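Local coordinates for protein alpha-galactosidase (Thermus thermophilus, PDB 6LCJ) that probably hydrolyses terminal alpha-galactosyl residues from galactosides, as a thermostable, hexameric glycoside hydrolase of family GH36, at residues G44-A56 with Y335-L347. Sequence-based numbering, arbitrary orientation.
Sequences GFFRHGWQSWSLA and YLLFCGAPVLASL
Gly340 lies against one face of the Trp53 indole. Its CA stands 3.8 Å from the centroid of the six-membered ring, 17° off the ring normal, a CH-pi contact. A side chain at Gly340 would run into the ring, and its positive phi also favours glycine. Trp53 is turned with CG beside its own backbone N (chi1 -51°), which carries the indole back towards Gly340. Cys339 SG approaches the same ring obliquely, 3.9 Å from Trp53 NE1. Gln51 OE1 lies over the ring near its rim and accepts a weak bond from Trp53 N. With an alanine at Trp53, the CH-pi contact would be lost and a gap would probably open beside Gly340 and Cys339.

Val343 is the second centre. Its N donates to Trp50 O at 3.1 Å, nearly straight at 166° and in the carbonyl plane. A water also donates to Trp50 O and accepts from Leu344 N, so this carbonyl has two donors. Val343 CG1 meets the edge of the His48 ring, 4.1 Å from CE1. The other branch, CG2, packs 3.7 Å from Gln51 C.

Ser52 completes the join. Its N gives a weak bond to Ala341 O, and its OG accepts a long, weak one from Ala341 N at 3.3 Å. The same OG is hydrogen-bonded to Arg354 O. A single beta bridge pairs Gln51 with Pro342.

The contact is buried and joins two domains. Residues 49-55 form the loop between antiparallel strands 44-48 and 56-59 of the N-terminal beta domain. Residues 339-347 follow strand 335-338 of the parallel TIM-barrel sheet. Strand 352-354 flanks Trp53 and Val343, while Tyr320 of helix 317-331 packs on Ala341 and Pro342.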
ATOM      1  N   GLY E  44      30.260  18.492  10.617  1.00 43.33           N
ATOM      2  CA  GLY E  44      30.562  17.453   9.653  1.00 38.23           C
ATOM      3  C   GLY E  44      30.826  16.122  10.322  1.00 33.14           C
ATOM      4  O   GLY E  44      31.328  16.049  11.447  1.00 34.18           O
ATOM      5  N   PHE E  45      30.473  15.059   9.608  1.00 33.88           N
ATOM      6  CA  PHE E  45      30.803  13.690   9.982  1.00 30.03           C
ATOM      7  C   PHE E  45      31.723  13.111   8.915  1.00 29.46           C
ATOM      8  O   PHE E  45      31.441  13.230   7.715  1.00 26.33           O
ATOM      9  CB  PHE E  45      29.538  12.833  10.134  1.00 28.85           C
ATOM     10  CG  PHE E  45      29.805  11.317  10.220  1.00 29.48           C
ATOM     11  CD1 PHE E  45      30.620  10.785  11.213  1.00 26.65           C
ATOM     12  CD2 PHE E  45      29.211  10.437   9.317  1.00 27.12           C
ATOM     13  CE1 PHE E  45      30.846   9.406  11.300  1.00 28.60           C
ATOM     14  CE2 PHE E  45      29.431   9.050   9.403  1.00 28.95           C
ATOM     15  CZ  PHE E  45      30.249   8.539  10.388  1.00 28.57           C
ATOM     16  N   PHE E  46      32.830  12.507   9.344  1.00 28.26           N
ATOM     17  CA  PHE E  46      33.708  11.837   8.394  1.00 26.79           C
ATOM     18  C   PHE E  46      33.148  10.446   8.093  1.00 29.87           C
ATOM     19  O   PHE E  46      33.136   9.551   8.956  1.00 25.83           O
ATOM     20  CB  PHE E  46      35.137  11.745   8.909  1.00 26.32           C
ATOM     21  CG  PHE E  46      36.047  11.013   7.964  1.00 27.86           C
ATOM     22  CD1 PHE E  46      36.317  11.534   6.713  1.00 29.83           C
ATOM     23  CD2 PHE E  46      36.602   9.788   8.308  1.00 24.48           C
ATOM     24  CE1 PHE E  46      37.144  10.855   5.823  1.00 32.04           C
ATOM     25  CE2 PHE E  46      37.435   9.117   7.434  1.00 25.94           C
ATOM     26  CZ  PHE E  46      37.708   9.652   6.190  1.00 27.83           C
ATOM     27  N   ARG E  47      32.701  10.265   6.863  1.00 25.13           N
ATOM     28  CA  ARG E  47      32.038   9.048   6.438  1.00 25.74           C
ATOM     29  C   ARG E  47      33.072   8.216   5.692  1.00 25.72           C
ATOM     30  O   ARG E  47      33.382   8.494   4.532  1.00 27.84           O
ATOM     31  CB  ARG E  47      30.831   9.397   5.574  1.00 24.29           C
ATOM     32  CG  ARG E  47      29.881   8.240   5.334  1.00 27.30           C
ATOM     33  CD  ARG E  47      30.234   7.478   4.070  1.00 24.96           C
ATOM     34  NE  ARG E  47      29.301   6.380   3.861  1.00 23.98           N
ATOM     35  CZ  ARG E  47      29.465   5.421   2.961  1.00 25.95           C
ATOM     36  NH1 ARG E  47      30.532   5.423   2.176  1.00 23.34           N
ATOM     37  NH2 ARG E  47      28.557   4.455   2.838  1.00 28.94           N
ATOM     38  N   HIS E  48      33.627   7.207   6.364  1.00 26.63           N
ATOM     39  CA  HIS E  48      34.618   6.328   5.746  1.00 23.95           C
ATOM     40  C   HIS E  48      33.956   5.070   5.172  1.00 24.64           C
ATOM     41  O   HIS E  48      33.487   4.202   5.918  1.00 20.03           O
ATOM     42  CB  HIS E  48      35.707   5.936   6.730  1.00 19.77           C
ATOM     43  CG  HIS E  48      36.817   5.199   6.061  1.00 25.95           C
ATOM     44  ND1 HIS E  48      37.085   3.869   6.302  1.00 24.13           N
ATOM     45  CD2 HIS E  48      37.656   5.580   5.067  1.00 26.10           C
ATOM     46  CE1 HIS E  48      38.072   3.476   5.517  1.00 28.89           C
ATOM     47  NE2 HIS E  48      38.438   4.496   4.758  1.00 28.89           N
ATOM     48  N   GLY E  49      33.951   4.953   3.848  1.00 23.26           N
ATOM     49  CA  GLY E  49      33.400   3.774   3.203  1.00 25.19           C
ATOM     50  C   GLY E  49      34.248   2.527   3.413  1.00 24.91           C
ATOM     51  O   GLY E  49      35.413   2.567   3.822  1.00 23.95           O
ATOM     52  N   TRP E  50      33.636   1.387   3.090  1.00 25.42           N
ATOM     53  CA  TRP E  50      34.198   0.093   3.466  1.00 23.50           C
ATOM     54  C   TRP E  50      35.415  -0.283   2.630  1.00 24.42           C
ATOM     55  O   TRP E  50      36.419  -0.755   3.171  1.00 25.30           O
ATOM     56  CB  TRP E  50      33.139  -0.985   3.319  1.00 24.93           C
ATOM     57  CG  TRP E  50      33.567  -2.337   3.799  1.00 25.15           C
ATOM     58  CD1 TRP E  50      34.289  -2.627   4.923  1.00 24.71           C
ATOM     59  CD2 TRP E  50      33.278  -3.587   3.172  1.00 23.57           C
ATOM     60  NE1 TRP E  50      34.464  -3.982   5.032  1.00 23.92           N
ATOM     61  CE2 TRP E  50      33.847  -4.597   3.975  1.00 22.94           C
ATOM     62  CE3 TRP E  50      32.572  -3.955   2.012  1.00 24.38           C
ATOM     63  CZ2 TRP E  50      33.745  -5.950   3.656  1.00 27.52           C
ATOM     64  CZ3 TRP E  50      32.463  -5.294   1.695  1.00 23.83           C
ATOM     65  CH2 TRP E  50      33.045  -6.282   2.514  1.00 30.26           C
ATOM     66  N   GLN E  51      35.321  -0.147   1.310  1.00 20.30           N
ATOM     67  CA  GLN E  51      36.328  -0.687   0.413  1.00 22.06           C
ATOM     68  C   GLN E  51      36.858   0.405  -0.523  1.00 23.78           C
ATOM     69  O   GLN E  51      36.454   1.572  -0.466  1.00 24.96           O
ATOM     70  CB  GLN E  51      35.771  -1.900  -0.364  1.00 22.35           C
ATOM     71  CG  GLN E  51      34.433  -1.677  -1.034  1.00 26.92           C
ATOM     72  CD  GLN E  51      34.444  -2.055  -2.506  1.00 32.15           C
ATOM     73  OE1 GLN E  51      35.413  -1.773  -3.217  1.00 29.39           O
ATOM     74  NE2 GLN E  51      33.359  -2.685  -2.976  1.00 29.28           N
ATOM     75  N   SER E  52      37.792  -0.002  -1.387  1.00 26.69           N
ATOM     76  CA  SER E  52      38.498   0.914  -2.290  1.00 22.87           C
ATOM     77  C   SER E  52      37.558   1.877  -3.002  1.00 23.31           C
ATOM     78  O   SER E  52      37.755   3.094  -2.958  1.00 28.48           O
ATOM     79  CB  SER E  52      39.282   0.104  -3.319  1.00 21.50           C
ATOM     80  OG  SER E  52      40.380  -0.550  -2.705  1.00 23.33           O
ATOM     81  N   TRP E  53      36.525   1.346  -3.664  1.00 25.35           N
ATOM     82  CA  TRP E  53      35.621   2.161  -4.467  1.00 21.78           C
ATOM     83  C   TRP E  53      34.638   2.953  -3.612  1.00 25.28           C
ATOM     84  O   TRP E  53      34.030   3.908  -4.112  1.00 24.87           O
ATOM     85  CB  TRP E  53      34.865   1.268  -5.472  1.00 24.13           C
ATOM     86  CG  TRP E  53      35.799   0.392  -6.276  1.00 25.90           C
ATOM     87  CD1 TRP E  53      37.052   0.723  -6.719  1.00 23.99           C
ATOM     88  CD2 TRP E  53      35.575  -0.959  -6.696  1.00 27.36           C
ATOM     89  NE1 TRP E  53      37.612  -0.328  -7.391  1.00 24.96           N
ATOM     90  CE2 TRP E  53      36.730  -1.377  -7.393  1.00 27.91           C
ATOM     91  CE3 TRP E  53      34.509  -1.859  -6.559  1.00 27.94           C
ATOM     92  CZ2 TRP E  53      36.850  -2.662  -7.953  1.00 25.82           C
ATOM     93  CZ3 TRP E  53      34.640  -3.149  -7.120  1.00 26.85           C
ATOM     94  CH2 TRP E  53      35.793  -3.524  -7.808  1.00 23.71           C
ATOM     95  N   SER E  54      34.484   2.596  -2.340  1.00 25.55           N
ATOM     96  CA  SER E  54      33.471   3.221  -1.495  1.00 26.83           C
ATOM     97  C   SER E  54      33.768   4.701  -1.256  1.00 26.66           C
ATOM     98  O   SER E  54      34.915   5.149  -1.309  1.00 25.28           O
ATOM     99  CB  SER E  54      33.372   2.491  -0.156  1.00 23.70           C
ATOM    100  OG  SER E  54      32.856   1.190  -0.343  1.00 23.59           O
ATOM    101  N   LEU E  55      32.709   5.459  -0.989  1.00 25.06           N
ATOM    102  CA  LEU E  55      32.860   6.878  -0.714  1.00 23.58           C
ATOM    103  C   LEU E  55      33.525   7.108   0.639  1.00 28.19           C
ATOM    104  O   LEU E  55      33.095   6.557   1.662  1.00 27.49           O
ATOM    105  CB  LEU E  55      31.502   7.572  -0.738  1.00 24.46           C
ATOM    106  CG  LEU E  55      31.620   9.049  -0.334  1.00 27.70           C
ATOM    107  CD1 LEU E  55      31.933   9.925  -1.530  1.00 19.79           C
ATOM    108  CD2 LEU E  55      30.378   9.541   0.407  1.00 27.97           C
ATOM    109  N   ALA E  56      34.572   7.928   0.642  1.00 21.89           N
ATOM    110  CA  ALA E  56      35.128   8.506   1.854  1.00 20.78           C
ATOM    111  C   ALA E  56      35.070  10.021   1.711  1.00 27.85           C
ATOM    112  O   ALA E  56      35.668  10.578   0.778  1.00 27.37           O
ATOM    113  CB  ALA E  56      36.565   8.036   2.087  1.00 22.07           C
ATOM    114  N   TYR E 335      54.875  -8.298  -5.209  1.00 34.81           N
ATOM    115  CA  TYR E 335      54.129  -7.076  -4.927  1.00 31.28           C
ATOM    116  C   TYR E 335      52.641  -7.363  -5.090  1.00 31.82           C
ATOM    117  O   TYR E 335      52.197  -7.749  -6.178  1.00 32.31           O
ATOM    118  CB  TYR E 335      54.545  -5.940  -5.863  1.00 27.43           C
ATOM    119  CG  TYR E 335      54.105  -4.570  -5.378  1.00 28.37           C
ATOM    120  CD1 TYR E 335      52.804  -4.123  -5.590  1.00 28.47           C
ATOM    121  CD2 TYR E 335      54.980  -3.735  -4.693  1.00 23.91           C
ATOM    122  CE1 TYR E 335      52.392  -2.881  -5.143  1.00 27.40           C
ATOM    123  CE2 TYR E 335      54.575  -2.496  -4.242  1.00 29.08           C
ATOM    124  CZ  TYR E 335      53.278  -2.072  -4.470  1.00 28.17           C
ATOM    125  OH  TYR E 335      52.862  -0.842  -4.026  1.00 27.37           O
ATOM    126  N   LEU E 336      51.871  -7.160  -4.028  1.00 24.41           N
ATOM    127  CA  LEU E 336      50.424  -7.311  -4.105  1.00 27.96           C
ATOM    128  C   LEU E 336      49.776  -5.933  -4.038  1.00 30.14           C
ATOM    129  O   LEU E 336      49.966  -5.189  -3.061  1.00 27.17           O
ATOM    130  CB  LEU E 336      49.898  -8.223  -2.998  1.00 28.40           C
ATOM    131  CG  LEU E 336      50.457  -9.637  -3.054  1.00 28.47           C
ATOM    132  CD1 LEU E 336      49.876 -10.461  -1.926  1.00 29.08           C
ATOM    133  CD2 LEU E 336      50.189 -10.268  -4.416  1.00 25.15           C
ATOM    134  N   LEU E 337      49.053  -5.588  -5.096  1.00 28.26           N
ATOM    135  CA  LEU E 337      48.222  -4.400  -5.147  1.00 27.98           C
ATOM    136  C   LEU E 337      46.791  -4.836  -4.877  1.00 27.93           C
ATOM    137  O   LEU E 337      46.234  -5.629  -5.646  1.00 25.44           O
ATOM    138  CB  LEU E 337      48.323  -3.716  -6.511  1.00 26.88           C
ATOM    139  CG  LEU E 337      47.350  -2.541  -6.689  1.00 29.99           C
ATOM    140  CD1 LEU E 337      47.770  -1.356  -5.828  1.00 27.93           C
ATOM    141  CD2 LEU E 337      47.243  -2.127  -8.139  1.00 31.11           C
ATOM    142  N   PHE E 338      46.211  -4.342  -3.779  1.00 28.73           N
ATOM    143  CA  PHE E 338      44.838  -4.676  -3.397  1.00 28.53           C
ATOM    144  C   PHE E 338      43.868  -3.685  -4.026  1.00 27.36           C
ATOM    145  O   PHE E 338      44.050  -2.468  -3.900  1.00 24.88           O
ATOM    146  CB  PHE E 338      44.660  -4.658  -1.874  1.00 25.15           C
ATOM    147  CG  PHE E 338      45.168  -5.902  -1.168  1.00 30.63           C
ATOM    148  CD1 PHE E 338      46.199  -6.668  -1.708  1.00 30.52           C
ATOM    149  CD2 PHE E 338      44.639  -6.281   0.057  1.00 27.09           C
ATOM    150  CE1 PHE E 338      46.686  -7.779  -1.043  1.00 30.05           C
ATOM    151  CE2 PHE E 338      45.119  -7.402   0.729  1.00 29.00           C
ATOM    152  CZ  PHE E 338      46.141  -8.149   0.177  1.00 29.66           C
ATOM    153  N   CYS E 339      42.824  -4.208  -4.670  1.00 25.27           N
ATOM    154  CA  CYS E 339      41.830  -3.387  -5.350  1.00 27.53           C
ATOM    155  C   CYS E 339      40.434  -3.882  -4.981  1.00 30.07           C
ATOM    156  O   CYS E 339      40.232  -5.075  -4.739  1.00 29.41           O
ATOM    157  CB  CYS E 339      42.045  -3.420  -6.896  1.00 30.36           C
ATOM    158  SG  CYS E 339      41.061  -2.163  -7.857  1.00 44.41           S
ATOM    159  N   GLY E 340      39.466  -2.962  -4.942  1.00 29.47           N
ATOM    160  CA  GLY E 340      38.104  -3.320  -4.565  1.00 25.12           C
ATOM    161  C   GLY E 340      38.025  -3.921  -3.183  1.00 26.44           C
ATOM    162  O   GLY E 340      37.175  -4.788  -2.910  1.00 23.86           O
ATOM    163  N   ALA E 341      38.891  -3.484  -2.312  1.00 27.28           N
ATOM    164  CA  ALA E 341      39.237  -4.236  -1.137  1.00 25.72           C
ATOM    165  C   ALA E 341      38.831  -3.491   0.116  1.00 25.96           C
ATOM    166  O   ALA E 341      38.923  -2.255   0.160  1.00 24.64           O
ATOM    167  CB  ALA E 341      40.752  -4.504  -1.102  1.00 24.20           C
ATOM    168  N   PRO E 342      38.394  -4.215   1.145  1.00 25.59           N
ATOM    169  CA  PRO E 342      38.268  -3.614   2.477  1.00 23.22           C
ATOM    170  C   PRO E 342      39.514  -2.823   2.833  1.00 26.43           C
ATOM    171  O   PRO E 342      40.611  -3.381   2.920  1.00 26.14           O
ATOM    172  CB  PRO E 342      38.098  -4.833   3.386  1.00 27.23           C
ATOM    173  CG  PRO E 342      37.483  -5.856   2.494  1.00 29.30           C
ATOM    174  CD  PRO E 342      38.144  -5.663   1.171  1.00 25.79           C
ATOM    175  N   VAL E 343      39.369  -1.519   3.026  1.00 25.55           N
ATOM    176  CA  VAL E 343      40.547  -0.671   3.150  1.00 25.11           C
ATOM    177  C   VAL E 343      41.317  -1.001   4.426  1.00 26.52           C
ATOM    178  O   VAL E 343      42.477  -1.420   4.377  1.00 29.49           O
ATOM    179  CB  VAL E 343      40.148   0.812   3.066  1.00 25.94           C
ATOM    180  CG1 VAL E 343      41.269   1.687   3.569  1.00 26.83           C
ATOM    181  CG2 VAL E 343      39.803   1.164   1.619  1.00 24.26           C
ATOM    182  N   LEU E 344      40.679  -0.860   5.588  1.00 28.33           N
ATOM    183  CA  LEU E 344      41.435  -0.975   6.831  1.00 25.76           C
ATOM    184  C   LEU E 344      41.843  -2.419   7.111  1.00 29.22           C
ATOM    185  O   LEU E 344      42.964  -2.673   7.563  1.00 30.34           O
ATOM    186  CB  LEU E 344      40.621  -0.390   7.982  1.00 25.11           C
ATOM    187  CG  LEU E 344      40.385   1.104   7.735  1.00 30.52           C
ATOM    188  CD1 LEU E 344      39.466   1.753   8.763  1.00 25.32           C
ATOM    189  CD2 LEU E 344      41.721   1.838   7.674  1.00 26.99           C
ATOM    190  N   ALA E 345      40.972  -3.385   6.810  1.00 27.86           N
ATOM    191  CA  ALA E 345      41.301  -4.784   7.081  1.00 31.69           C
ATOM    192  C   ALA E 345      42.419  -5.322   6.182  1.00 33.97           C
ATOM    193  O   ALA E 345      42.930  -6.417   6.447  1.00 26.58           O
ATOM    194  CB  ALA E 345      40.041  -5.651   6.942  1.00 26.74           C
ATOM    195  N   SER E 346      42.803  -4.585   5.130  1.00 32.85           N
ATOM    196  CA  SER E 346      43.878  -4.979   4.231  1.00 26.46           C
ATOM    197  C   SER E 346      45.240  -4.531   4.716  1.00 27.33           C
ATOM    198  O   SER E 346      46.249  -5.015   4.201  1.00 29.59           O
ATOM    199  CB  SER E 346      43.659  -4.399   2.826  1.00 26.34           C
ATOM    200  OG  SER E 346      42.575  -5.031   2.153  1.00 29.32           O
ATOM    201  N   LEU E 347      45.289  -3.617   5.679  1.00 29.47           N
ATOM    202  CA  LEU E 347      46.555  -3.021   6.084  1.00 28.82           C
ATOM    203  C   LEU E 347      47.476  -4.075   6.694  1.00 34.25           C
ATOM    204  O   LEU E 347      47.036  -4.959   7.437  1.00 29.68           O
ATOM    205  CB  LEU E 347      46.301  -1.894   7.077  1.00 26.58           C
ATOM    206  CG  LEU E 347      45.496  -0.699   6.560  1.00 28.09           C
ATOM    207  CD1 LEU E 347      45.275   0.362   7.657  1.00 21.27           C
ATOM    208  CD2 LEU E 347      46.195  -0.096   5.343  1.00 26.27           C
TER
HETATM  209  O   HOH W   1      37.673  -0.147   5.857  1.00 29.45           O